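PDB 5D8M: metagenomic carboxyl esterase MGS0156 from Uncultured organism, which probably hydrolyses carboxylic ester bonds, as an esterase with an alpha/beta-hydrolase type of fold. Local coordinates for residues 89-94 against 326-331; 141-146 against 152-157; 165-168 against 173-176. All blocks are in the same frame, centred on the assembly; numbering follows the deposited sequence.

Interaction 1 of 3, residues 89-94 against 326-331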
ATOM      1  N   LEU A  89       1.391 -12.963   6.700  1.00 11.88           N
ATOM      2  CA  LEU A  89       1.386 -11.707   5.989  1.00 13.51           C
ATOM      3  C   LEU A  89       2.607 -11.681   5.060  1.00 13.86           C
ATOM      4  O   LEU A  89       3.749 -11.759   5.512  1.00 12.55           O
ATOM      5  CB  LEU A  89       1.418 -10.533   6.972  1.00 10.50           C
ATOM      6  CG  LEU A  89       0.407 -10.584   8.121  1.00 13.91           C
ATOM      7  CD1 LEU A  89       0.649  -9.409   9.090  1.00 13.85           C
ATOM      8  CD2 LEU A  89      -1.028 -10.577   7.591  1.00 12.76           C
ATOM      9  N   VAL A  90       2.339 -11.638   3.765  1.00 13.43           N
ATOM     10  CA  VAL A  90       3.373 -11.507   2.761  1.00 12.67           C
ATOM     11  C   VAL A  90       3.454 -10.039   2.358  1.00 10.37           C
ATOM     12  O   VAL A  90       2.552  -9.507   1.711  1.00 10.75           O
ATOM     13  CB  VAL A  90       3.087 -12.401   1.546  1.00 13.28           C
ATOM     14  CG1 VAL A  90       4.243 -12.307   0.559  1.00 12.00           C
ATOM     15  CG2 VAL A  90       2.888 -13.868   2.027  1.00 12.67           C
ATOM     16  N   LEU A  91       4.539  -9.403   2.771  1.00 10.30           N
ATOM     17  CA  LEU A  91       4.765  -7.978   2.614  1.00 10.59           C
ATOM     18  C   LEU A  91       5.459  -7.689   1.284  1.00 13.61           C
ATOM     19  O   LEU A  91       6.505  -8.225   1.019  1.00 14.25           O
ATOM     20  CB  LEU A  91       5.618  -7.451   3.764  1.00  8.82           C
ATOM     21  CG  LEU A  91       5.186  -7.842   5.175  1.00 15.76           C
ATOM     22  CD1 LEU A  91       6.258  -7.452   6.239  1.00 13.81           C
ATOM     23  CD2 LEU A  91       3.847  -7.188   5.482  1.00 16.94           C
ATOM     24  N   VAL A  92       4.853  -6.852   0.455  1.00  8.32           N
ATOM     25  CA  VAL A  92       5.422  -6.521  -0.831  1.00  9.47           C
ATOM     26  C   VAL A  92       5.558  -5.016  -0.951  1.00 11.64           C
ATOM     27  O   VAL A  92       4.543  -4.304  -0.983  1.00 11.17           O
ATOM     28  CB  VAL A  92       4.548  -7.044  -1.986  1.00 10.00           C
ATOM     29  CG1 VAL A  92       5.206  -6.760  -3.320  1.00  9.93           C
ATOM     30  CG2 VAL A  92       4.256  -8.546  -1.801  1.00  8.79           C
ATOM     31  N   PRO A  93       6.808  -4.519  -1.062  1.00 10.53           N
ATOM     32  CA  PRO A  93       7.040  -3.071  -1.125  1.00  8.82           C
ATOM     33  C   PRO A  93       6.909  -2.498  -2.515  1.00 10.73           C
ATOM     34  O   PRO A  93       6.656  -3.233  -3.463  1.00 12.67           O
ATOM     35  CB  PRO A  93       8.483  -2.929  -0.635  1.00  8.16           C
ATOM     36  CG  PRO A  93       9.128  -4.152  -1.148  1.00 11.63           C
ATOM     37  CD  PRO A  93       8.080  -5.264  -0.997  1.00 10.91           C
ATOM     38  N   GLY A  94       7.145  -1.198  -2.635  1.00 12.37           N
ATOM     39  CA  GLY A  94       6.936  -0.493  -3.884  1.00 15.96           C
ATOM     40  C   GLY A  94       8.164   0.065  -4.586  1.00 16.82           C
ATOM     41  O   GLY A  94       9.270  -0.450  -4.456  1.00 12.53           O
ATOM     42  N   ALA A 326       0.403  -0.895  15.075  1.00 14.25           N
ATOM     43  CA  ALA A 326      -1.024  -0.995  15.348  1.00 12.64           C
ATOM     44  C   ALA A 326      -1.795  -1.174  14.047  1.00 16.08           C
ATOM     45  O   ALA A 326      -2.752  -1.966  13.986  1.00 14.95           O
ATOM     46  CB  ALA A 326      -1.508   0.216  16.086  1.00 12.57           C
ATOM     47  N   LEU A 327      -1.377  -0.444  13.009  1.00 14.68           N
ATOM     48  CA  LEU A 327      -2.020  -0.536  11.699  1.00 10.74           C
ATOM     49  C   LEU A 327      -1.924  -1.948  11.135  1.00  8.10           C
ATOM     50  O   LEU A 327      -2.925  -2.483  10.669  1.00 13.08           O
ATOM     51  CB  LEU A 327      -1.399   0.453  10.700  1.00  9.69           C
ATOM     52  CG  LEU A 327      -2.072   0.533   9.312  1.00 12.86           C
ATOM     53  CD1 LEU A 327      -3.436   1.275   9.373  1.00  8.91           C
ATOM     54  CD2 LEU A 327      -1.137   1.226   8.292  1.00 11.48           C
ATOM     55  N   LEU A 328      -0.725  -2.541  11.166  1.00  8.21           N
ATOM     56  CA  LEU A 328      -0.523  -3.870  10.602  1.00 13.98           C
ATOM     57  C   LEU A 328      -1.274  -4.934  11.419  1.00 14.57           C
ATOM     58  O   LEU A 328      -1.862  -5.850  10.850  1.00 14.02           O
ATOM     59  CB  LEU A 328       0.962  -4.217  10.538  1.00  9.50           C
ATOM     60  CG  LEU A 328       1.342  -5.487   9.773  1.00 10.06           C
ATOM     61  CD1 LEU A 328       0.938  -5.352   8.295  1.00  9.89           C
ATOM     62  CD2 LEU A 328       2.854  -5.774   9.899  1.00  9.66           C
ATOM     63  N   GLU A 329      -1.237  -4.819  12.748  1.00  9.74           N
ATOM     64  CA  GLU A 329      -2.011  -5.713  13.578  1.00 14.90           C
ATOM     65  C   GLU A 329      -3.522  -5.587  13.325  1.00 14.08           C
ATOM     66  O   GLU A 329      -4.227  -6.600  13.246  1.00 15.23           O
ATOM     67  CB  GLU A 329      -1.693  -5.479  15.062  1.00 15.91           C
ATOM     68  CG  GLU A 329      -2.286  -6.567  15.946  1.00 14.13           C
ATOM     69  CD  GLU A 329      -2.208  -6.260  17.439  1.00 18.96           C
ATOM     70  OE1 GLU A 329      -1.253  -5.558  17.888  1.00 18.59           O
ATOM     71  OE2 GLU A 329      -3.119  -6.717  18.172  1.00 16.66           O
ATOM     72  N   ALA A 330      -4.024  -4.363  13.180  1.00 11.04           N
ATOM     73  CA  ALA A 330      -5.436  -4.168  12.865  1.00 11.96           C
ATOM     74  C   ALA A 330      -5.787  -4.800  11.515  1.00 13.39           C
ATOM     75  O   ALA A 330      -6.838  -5.442  11.371  1.00 13.42           O
ATOM     76  CB  ALA A 330      -5.801  -2.651  12.872  1.00 10.18           C
ATOM     77  N   ILE A 331      -4.911  -4.619  10.533  1.00  9.74           N
ATOM     78  CA  ILE A 331      -5.116  -5.246   9.232  1.00 12.46           C
ATOM     79  C   ILE A 331      -5.251  -6.768   9.388  1.00 11.78           C
ATOM     80  O   ILE A 331      -6.235  -7.339   8.918  1.00 13.05           O
ATOM     81  CB  ILE A 331      -3.961  -4.921   8.261  1.00 11.52           C
ATOM     82  CG1 ILE A 331      -4.011  -3.445   7.840  1.00 12.58           C
ATOM     83  CG2 ILE A 331      -3.940  -5.889   7.047  1.00 11.73           C
ATOM     84  CD1 ILE A 331      -2.699  -3.010   7.191  1.00 11.27           C
TER

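Interaction 2 of 3, residues 141-146 against 152-157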
ATOM      1  N   GLU A 141       7.302 -16.844  -7.447  1.00 17.59           N
ATOM      2  CA  GLU A 141       8.284 -17.844  -7.010  1.00 19.51           C
ATOM      3  C   GLU A 141       8.429 -17.894  -5.479  1.00 19.13           C
ATOM      4  O   GLU A 141       8.655 -18.957  -4.895  1.00 21.29           O
ATOM      5  CB  GLU A 141       9.654 -17.576  -7.639  1.00 23.41           C
ATOM      6  CG  GLU A 141       9.681 -17.630  -9.149  1.00 30.58           C
ATOM      7  CD  GLU A 141       9.237 -18.974  -9.706  1.00 45.33           C
ATOM      8  OE1 GLU A 141       8.617 -18.976 -10.786  1.00 49.37           O
ATOM      9  OE2 GLU A 141       9.514 -20.025  -9.079  1.00 50.42           O
ATOM     10  N   VAL A 142       8.324 -16.746  -4.832  1.00 14.87           N
ATOM     11  CA  VAL A 142       8.438 -16.692  -3.379  1.00 15.96           C
ATOM     12  C   VAL A 142       7.284 -17.455  -2.716  1.00 15.05           C
ATOM     13  O   VAL A 142       7.498 -18.327  -1.888  1.00 18.01           O
ATOM     14  CB  VAL A 142       8.448 -15.226  -2.845  1.00 16.85           C
ATOM     15  CG1 VAL A 142       8.230 -15.211  -1.318  1.00 16.22           C
ATOM     16  CG2 VAL A 142       9.764 -14.536  -3.200  1.00 16.97           C
ATOM     17  N   VAL A 143       6.059 -17.113  -3.090  1.00 14.84           N
ATOM     18  CA  VAL A 143       4.889 -17.708  -2.458  1.00 16.00           C
ATOM     19  C   VAL A 143       4.835 -19.221  -2.677  1.00 19.66           C
ATOM     20  O   VAL A 143       4.456 -19.973  -1.762  1.00 18.09           O
ATOM     21  CB  VAL A 143       3.621 -17.026  -2.957  1.00 18.71           C
ATOM     22  CG1 VAL A 143       2.377 -17.729  -2.409  1.00 21.87           C
ATOM     23  CG2 VAL A 143       3.641 -15.592  -2.511  1.00 19.31           C
ATOM     24  N   ALA A 144       5.296 -19.666  -3.850  1.00 18.94           N
ATOM     25  CA  ALA A 144       5.386 -21.087  -4.155  1.00 23.47           C
ATOM     26  C   ALA A 144       6.225 -21.863  -3.145  1.00 25.66           C
ATOM     27  O   ALA A 144       6.057 -23.070  -3.024  1.00 23.10           O
ATOM     28  CB  ALA A 144       5.962 -21.308  -5.568  1.00 24.52           C
ATOM     29  N   LYS A 145       7.112 -21.176  -2.426  1.00 21.35           N
ATOM     30  CA  LYS A 145       8.013 -21.835  -1.487  1.00 24.62           C
ATOM     31  C   LYS A 145       7.564 -21.700  -0.029  1.00 22.00           C
ATOM     32  O   LYS A 145       8.212 -22.221   0.866  1.00 24.23           O
ATOM     33  CB  LYS A 145       9.434 -21.273  -1.643  1.00 22.77           C
ATOM     34  CG  LYS A 145      10.052 -21.557  -3.003  1.00 25.89           C
ATOM     35  CD  LYS A 145      11.463 -20.986  -3.074  1.00 28.81           C
ATOM     36  CE  LYS A 145      12.098 -21.207  -4.441  1.00 28.21           C
ATOM     37  NZ  LYS A 145      11.435 -20.405  -5.488  1.00 27.35           N
ATOM     38  N   LEU A 146       6.479 -20.977   0.204  1.00 22.44           N
ATOM     39  CA  LEU A 146       5.951 -20.788   1.554  1.00 19.31           C
ATOM     40  C   LEU A 146       5.216 -22.061   1.962  1.00 25.47           C
ATOM     41  O   LEU A 146       4.757 -22.787   1.095  1.00 22.83           O
ATOM     42  CB  LEU A 146       5.033 -19.562   1.603  1.00 17.53           C
ATOM     43  CG  LEU A 146       5.744 -18.217   1.457  1.00 16.66           C
ATOM     44  CD1 LEU A 146       4.778 -17.059   1.429  1.00 17.08           C
ATOM     45  CD2 LEU A 146       6.779 -18.036   2.581  1.00 20.10           C
ATOM     46  N   ILE A 152      -2.358 -17.304   3.156  1.00 15.84           N
ATOM     47  CA  ILE A 152      -1.574 -16.224   2.575  1.00 15.49           C
ATOM     48  C   ILE A 152      -2.376 -14.922   2.471  1.00 16.77           C
ATOM     49  O   ILE A 152      -3.420 -14.870   1.807  1.00 14.07           O
ATOM     50  CB  ILE A 152      -1.054 -16.621   1.180  1.00 15.05           C
ATOM     51  CG1 ILE A 152      -0.133 -17.837   1.302  1.00 19.87           C
ATOM     52  CG2 ILE A 152      -0.347 -15.449   0.520  1.00 12.97           C
ATOM     53  CD1 ILE A 152       1.108 -17.587   2.181  1.00 18.22           C
ATOM     54  N   VAL A 153      -1.900 -13.892   3.170  1.00 14.55           N
ATOM     55  CA  VAL A 153      -2.495 -12.567   3.094  1.00 14.35           C
ATOM     56  C   VAL A 153      -1.431 -11.558   2.667  1.00 12.31           C
ATOM     57  O   VAL A 153      -0.533 -11.236   3.438  1.00 11.16           O
ATOM     58  CB  VAL A 153      -3.119 -12.151   4.448  1.00 12.35           C
ATOM     59  CG1 VAL A 153      -3.610 -10.675   4.393  1.00 10.52           C
ATOM     60  CG2 VAL A 153      -4.262 -13.099   4.808  1.00 12.81           C
ATOM     61  N   PHE A 154      -1.513 -11.075   1.431  1.00  9.32           N
ATOM     62  CA  PHE A 154      -0.584 -10.048   0.971  1.00  8.41           C
ATOM     63  C   PHE A 154      -0.896  -8.734   1.671  1.00 11.62           C
ATOM     64  O   PHE A 154      -2.065  -8.368   1.810  1.00 10.69           O
ATOM     65  CB  PHE A 154      -0.673  -9.841  -0.548  1.00  9.69           C
ATOM     66  CG  PHE A 154      -0.060 -10.965  -1.359  1.00  8.94           C
ATOM     67  CD1 PHE A 154       1.308 -11.034  -1.537  1.00  8.61           C
ATOM     68  CD2 PHE A 154      -0.863 -11.945  -1.943  1.00  9.47           C
ATOM     69  CE1 PHE A 154       1.895 -12.054  -2.289  1.00 11.70           C
ATOM     70  CE2 PHE A 154      -0.284 -12.973  -2.702  1.00 15.34           C
ATOM     71  CZ  PHE A 154       1.102 -13.018  -2.879  1.00 12.13           C
ATOM     72  N   VAL A 155       0.155  -8.057   2.128  1.00  9.67           N
ATOM     73  CA  VAL A 155       0.049  -6.685   2.588  1.00 10.72           C
ATOM     74  C   VAL A 155       1.059  -5.890   1.793  1.00 10.07           C
ATOM     75  O   VAL A 155       2.263  -6.139   1.886  1.00 10.59           O
ATOM     76  CB  VAL A 155       0.319  -6.544   4.090  1.00 12.37           C
ATOM     77  CG1 VAL A 155       0.159  -5.095   4.513  1.00  7.62           C
ATOM     78  CG2 VAL A 155      -0.659  -7.440   4.878  1.00  8.98           C
ATOM     79  N   THR A 156       0.554  -4.987   0.960  1.00  7.75           N
ATOM     80  CA  THR A 156       1.353  -4.399  -0.097  1.00 10.38           C
ATOM     81  C   THR A 156       1.387  -2.899   0.072  1.00 13.26           C
ATOM     82  O   THR A 156       0.474  -2.326   0.675  1.00 13.47           O
ATOM     83  CB  THR A 156       0.764  -4.773  -1.499  1.00 11.48           C
ATOM     84  OG1 THR A 156      -0.544  -4.195  -1.663  1.00 12.75           O
ATOM     85  CG2 THR A 156       0.589  -6.281  -1.632  1.00 12.35           C
ATOM     86  N   HIS A 157       2.428  -2.259  -0.464  1.00  9.21           N
ATOM     87  CA  HIS A 157       2.555  -0.810  -0.385  1.00  8.35           C
ATOM     88  C   HIS A 157       2.881  -0.259  -1.775  1.00 12.31           C
ATOM     89  O   HIS A 157       3.719  -0.824  -2.500  1.00  9.84           O
ATOM     90  CB  HIS A 157       3.653  -0.422   0.632  1.00  9.53           C
ATOM     91  CG  HIS A 157       3.889   1.059   0.754  1.00 10.01           C
ATOM     92  ND1 HIS A 157       5.115   1.636   0.504  1.00 11.49           N
ATOM     93  CD2 HIS A 157       3.064   2.069   1.118  1.00  9.07           C
ATOM     94  CE1 HIS A 157       5.040   2.938   0.717  1.00 12.70           C
ATOM     95  NE2 HIS A 157       3.807   3.226   1.097  1.00 12.00           N
TER

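Interaction 3 of 3, residues 165-168 against 173-176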
ATOM      1  N   LEU A 165      -1.321  -7.663  -7.887  1.00 10.50           N
ATOM      2  CA  LEU A 165      -2.509  -7.849  -8.734  1.00 13.08           C
ATOM      3  C   LEU A 165      -2.130  -8.429 -10.105  1.00 12.90           C
ATOM      4  O   LEU A 165      -2.825  -9.300 -10.632  1.00 13.85           O
ATOM      5  CB  LEU A 165      -3.267  -6.521  -8.922  1.00 14.05           C
ATOM      6  CG  LEU A 165      -3.955  -5.942  -7.675  1.00 17.42           C
ATOM      7  CD1 LEU A 165      -4.861  -4.717  -8.006  1.00 16.04           C
ATOM      8  CD2 LEU A 165      -4.742  -7.028  -6.908  1.00 13.15           C
ATOM      9  N   GLU A 166      -1.041  -7.946 -10.690  1.00 10.36           N
ATOM     10  CA  GLU A 166      -0.617  -8.495 -11.968  1.00 14.41           C
ATOM     11  C   GLU A 166      -0.224  -9.963 -11.814  1.00 13.01           C
ATOM     12  O   GLU A 166      -0.483 -10.773 -12.698  1.00 15.25           O
ATOM     13  CB  GLU A 166       0.543  -7.678 -12.559  1.00 17.58           C
ATOM     14  CG  GLU A 166       0.103  -6.225 -12.888  1.00 22.35           C
ATOM     15  CD  GLU A 166       0.823  -5.575 -14.079  1.00 26.29           C
ATOM     16  OE1 GLU A 166       1.722  -6.198 -14.700  1.00 29.71           O
ATOM     17  OE2 GLU A 166       0.468  -4.418 -14.396  1.00 25.87           O
ATOM     18  N   ALA A 167       0.390 -10.300 -10.685  1.00 10.93           N
ATOM     19  CA  ALA A 167       0.744 -11.695 -10.409  1.00 12.38           C
ATOM     20  C   ALA A 167      -0.520 -12.568 -10.313  1.00 12.10           C
ATOM     21  O   ALA A 167      -0.595 -13.646 -10.899  1.00 13.45           O
ATOM     22  CB  ALA A 167       1.568 -11.782  -9.124  1.00 11.09           C
ATOM     23  N   LEU A 168      -1.525 -12.091  -9.591  1.00 14.11           N
ATOM     24  CA  LEU A 168      -2.770 -12.869  -9.406  1.00 16.59           C
ATOM     25  C   LEU A 168      -3.477 -13.105 -10.732  1.00 16.52           C
ATOM     26  O   LEU A 168      -4.046 -14.153 -10.975  1.00 14.67           O
ATOM     27  CB  LEU A 168      -3.703 -12.147  -8.425  1.00 19.01           C
ATOM     28  CG  LEU A 168      -3.138 -12.132  -7.003  1.00 22.82           C
ATOM     29  CD1 LEU A 168      -4.017 -11.329  -6.099  1.00 23.05           C
ATOM     30  CD2 LEU A 168      -3.051 -13.568  -6.485  1.00 24.72           C
ATOM     31  N   ASP A 173      -2.310 -20.385 -10.359  1.00 24.57           N
ATOM     32  CA  ASP A 173      -1.903 -21.160  -9.196  1.00 29.31           C
ATOM     33  C   ASP A 173      -1.611 -20.256  -7.988  1.00 30.01           C
ATOM     34  O   ASP A 173      -1.868 -20.644  -6.848  1.00 28.87           O
ATOM     35  CB  ASP A 173      -0.694 -22.036  -9.525  1.00 35.98           C
ATOM     36  CG  ASP A 173       0.469 -21.248 -10.107  1.00 39.85           C
ATOM     37  OD1 ASP A 173       0.235 -20.253 -10.825  1.00 38.64           O
ATOM     38  OD2 ASP A 173       1.627 -21.642  -9.861  1.00 42.00           O
ATOM     39  N   LEU A 174      -1.085 -19.052  -8.227  1.00 24.42           N
ATOM     40  CA  LEU A 174      -0.918 -18.102  -7.131  1.00 18.95           C
ATOM     41  C   LEU A 174      -2.290 -17.631  -6.625  1.00 18.43           C
ATOM     42  O   LEU A 174      -2.526 -17.526  -5.423  1.00 22.45           O
ATOM     43  CB  LEU A 174      -0.075 -16.904  -7.572  1.00 17.51           C
ATOM     44  CG  LEU A 174       0.020 -15.804  -6.530  1.00 18.01           C
ATOM     45  CD1 LEU A 174       0.717 -16.368  -5.286  1.00 20.18           C
ATOM     46  CD2 LEU A 174       0.770 -14.592  -7.067  1.00 16.50           C
ATOM     47  N   ALA A 175      -3.203 -17.357  -7.541  1.00 17.77           N
ATOM     48  CA  ALA A 175      -4.554 -16.934  -7.158  1.00 19.37           C
ATOM     49  C   ALA A 175      -5.210 -17.973  -6.260  1.00 25.70           C
ATOM     50  O   ALA A 175      -5.788 -17.644  -5.223  1.00 25.97           O
ATOM     51  CB  ALA A 175      -5.408 -16.711  -8.381  1.00 19.85           C
ATOM     52  N   ALA A 176      -5.114 -19.235  -6.664  1.00 26.80           N
ATOM     53  CA  ALA A 176      -5.719 -20.329  -5.899  1.00 28.34           C
ATOM     54  C   ALA A 176      -5.075 -20.475  -4.518  1.00 25.38           C
ATOM     55  O   ALA A 176      -5.676 -20.992  -3.593  1.00 28.73           O
ATOM     56  CB  ALA A 176      -5.606 -21.622  -6.667  1.00 29.22           C
TER

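Interaction 1 of 3, residues 89-94 against 326-331
Leu89 of strand 87-92 and Leu328 of helix 324-338 reach toward each other tip to tip, and their meeting carries most of this buried, wholly apolar contact. CD1 of Leu89 does the touching on the strand side. It lies 4.0 Å from CG of Leu328 and 4.1 Å from CD1 of Leu328, so one methyl rests against the branch point of the other leucine. On Leu328, CG stands anti to the backbone N (chi1 -171°), which throws the isobutyl group out from the helix toward the strand; on Leu89, whose CB already points at the helix, CG anti to the carbonyl carbon (chi1 -49°) carries CD1 on to Leu328. Leu91 takes a similar shape two residues on and approaches more loosely, its CD2 lying 4.4 Å from CD1 of Leu328. The backbones stay well apart, with 9.3 Å between CA of Leu89 and CA of Leu328, a gap bridged by side chains alone. This is helix-on-sheet packing, consistent with an alpha/beta-hydrolase fold: the last helix of the chain lies over one face of the parallel sheet, while Val90, between the two strand leucines, points to the other face. Val114 of helix 111-116 touches both Leu89 and Leu328, and Ala110 also meets Leu328. Elsewhere on its surface the same helix packs against helix 34-48.

Interaction 2 of 3, residues 141-146 against 152-157
Val143, near the end of helix 132-143, sets its CG2 methyl obliquely against the ring of Phe154 on strand 151-157. CG2 of Val143 is 3.6 Å from CZ of Phe154 and 4.0 Å from CE1 of Phe154, so the far end of the ring takes the contact. With CG anti to the carbonyl carbon (chi1 -73°), Phe154 carries its ring across toward the helix, although its CB does not head there. The second valine methyl faces Ile152 more distantly, CG1 of Val143 lying 4.5 Å from CG1 of Ile152. Leu146 and Ile152 meet at a slant through their ends, CD1 of Leu146 to CD1 of Ile152 at 3.8 Å. A type I beta turn from Val143 to Leu146, closed by the bond from Leu146 N to Val143 O, brings the side chains of both of these residues to the strand. This is the helix-to-strand return of a beta-alpha-beta crossover in a parallel sheet. Strand 151-157 then runs into helix 159-170, the junction that in alpha/beta hydrolases forms the nucleophile elbow. No hydrogen bond joins the two segments, so helix end and strand are held by apolar contact alone.

Interaction 3 of 3, residues 165-168 against 173-176
Helix 159-170 and the short helix 172-177 come very close at Leu168 and Ala175, whose CA atoms are only 5.0 Å apart, since the chain bends sharply in the few residues between them. At this spacing a side chain can reach the opposing backbone. CD2 of Leu168 lies 3.7 Å from CA of Ala175, nearer than it comes to the methyl of that alanine. In return, CB of Ala175 comes within 3.9 Å of the backbone O of Leu168. The small side chain of Ala175 suits so short a separation. Leu168 and Leu174 cross at about a right angle, with CD2 of Leu168 3.8 Å from CG of Leu174, so a methyl of one leucine presses on the branch point of the other. CD2 of Leu174 is also 4.0 Å from CD2 of Leu168. Leu174 holds its CG anti to the backbone N (chi1 174°), a rotation that extends its side chain toward helix 159-170. The same branch continues to Ala167, where CD2 of Leu174 meets CB of Ala167 at 3.6 Å. One leucine thus spans two consecutive residues of the opposing helix. All four touching residues are buried, no hydrogen bond crosses between the segments, and 182 Å² of surface is buried, both sides summed. The sharp bend between the two helices turns the chain toward strand 178-184, the next strand of the parallel sheet. Around it, Leu168 rests on Thr178 and Val181 of that strand, and Pro240 packs on both Leu168 and Ala175. Helix 132-143 flanks the bend, with Ala136 against Ala167 and His140 against Leu174, while the Asp173 carboxylate is hydrogen-bonded to His140.

Overall arrangement
Along the chain, interactions 2 and 3 follow one another and both fall between the two segments of interaction 1. Interactions 1 and 2 lie 12 Å apart, centre to centre, on neighbouring strands 87-92 and 151-157 of one parallel sheet, and probable backbone hydrogen bonds link Val90 to Val153 and Val155. They pack on opposite faces, so helices cover the sheet from both sides. Interaction 3 lies 10 Å from interaction 2 between centres and borders it through CD1 of Leu174, 3.6 Å from CG1 of Val143; 18 Å separates the centres of interactions 1 and 3, which do not touch. Strand 151-157, which carries interaction 2, probably leads to the nucleophile.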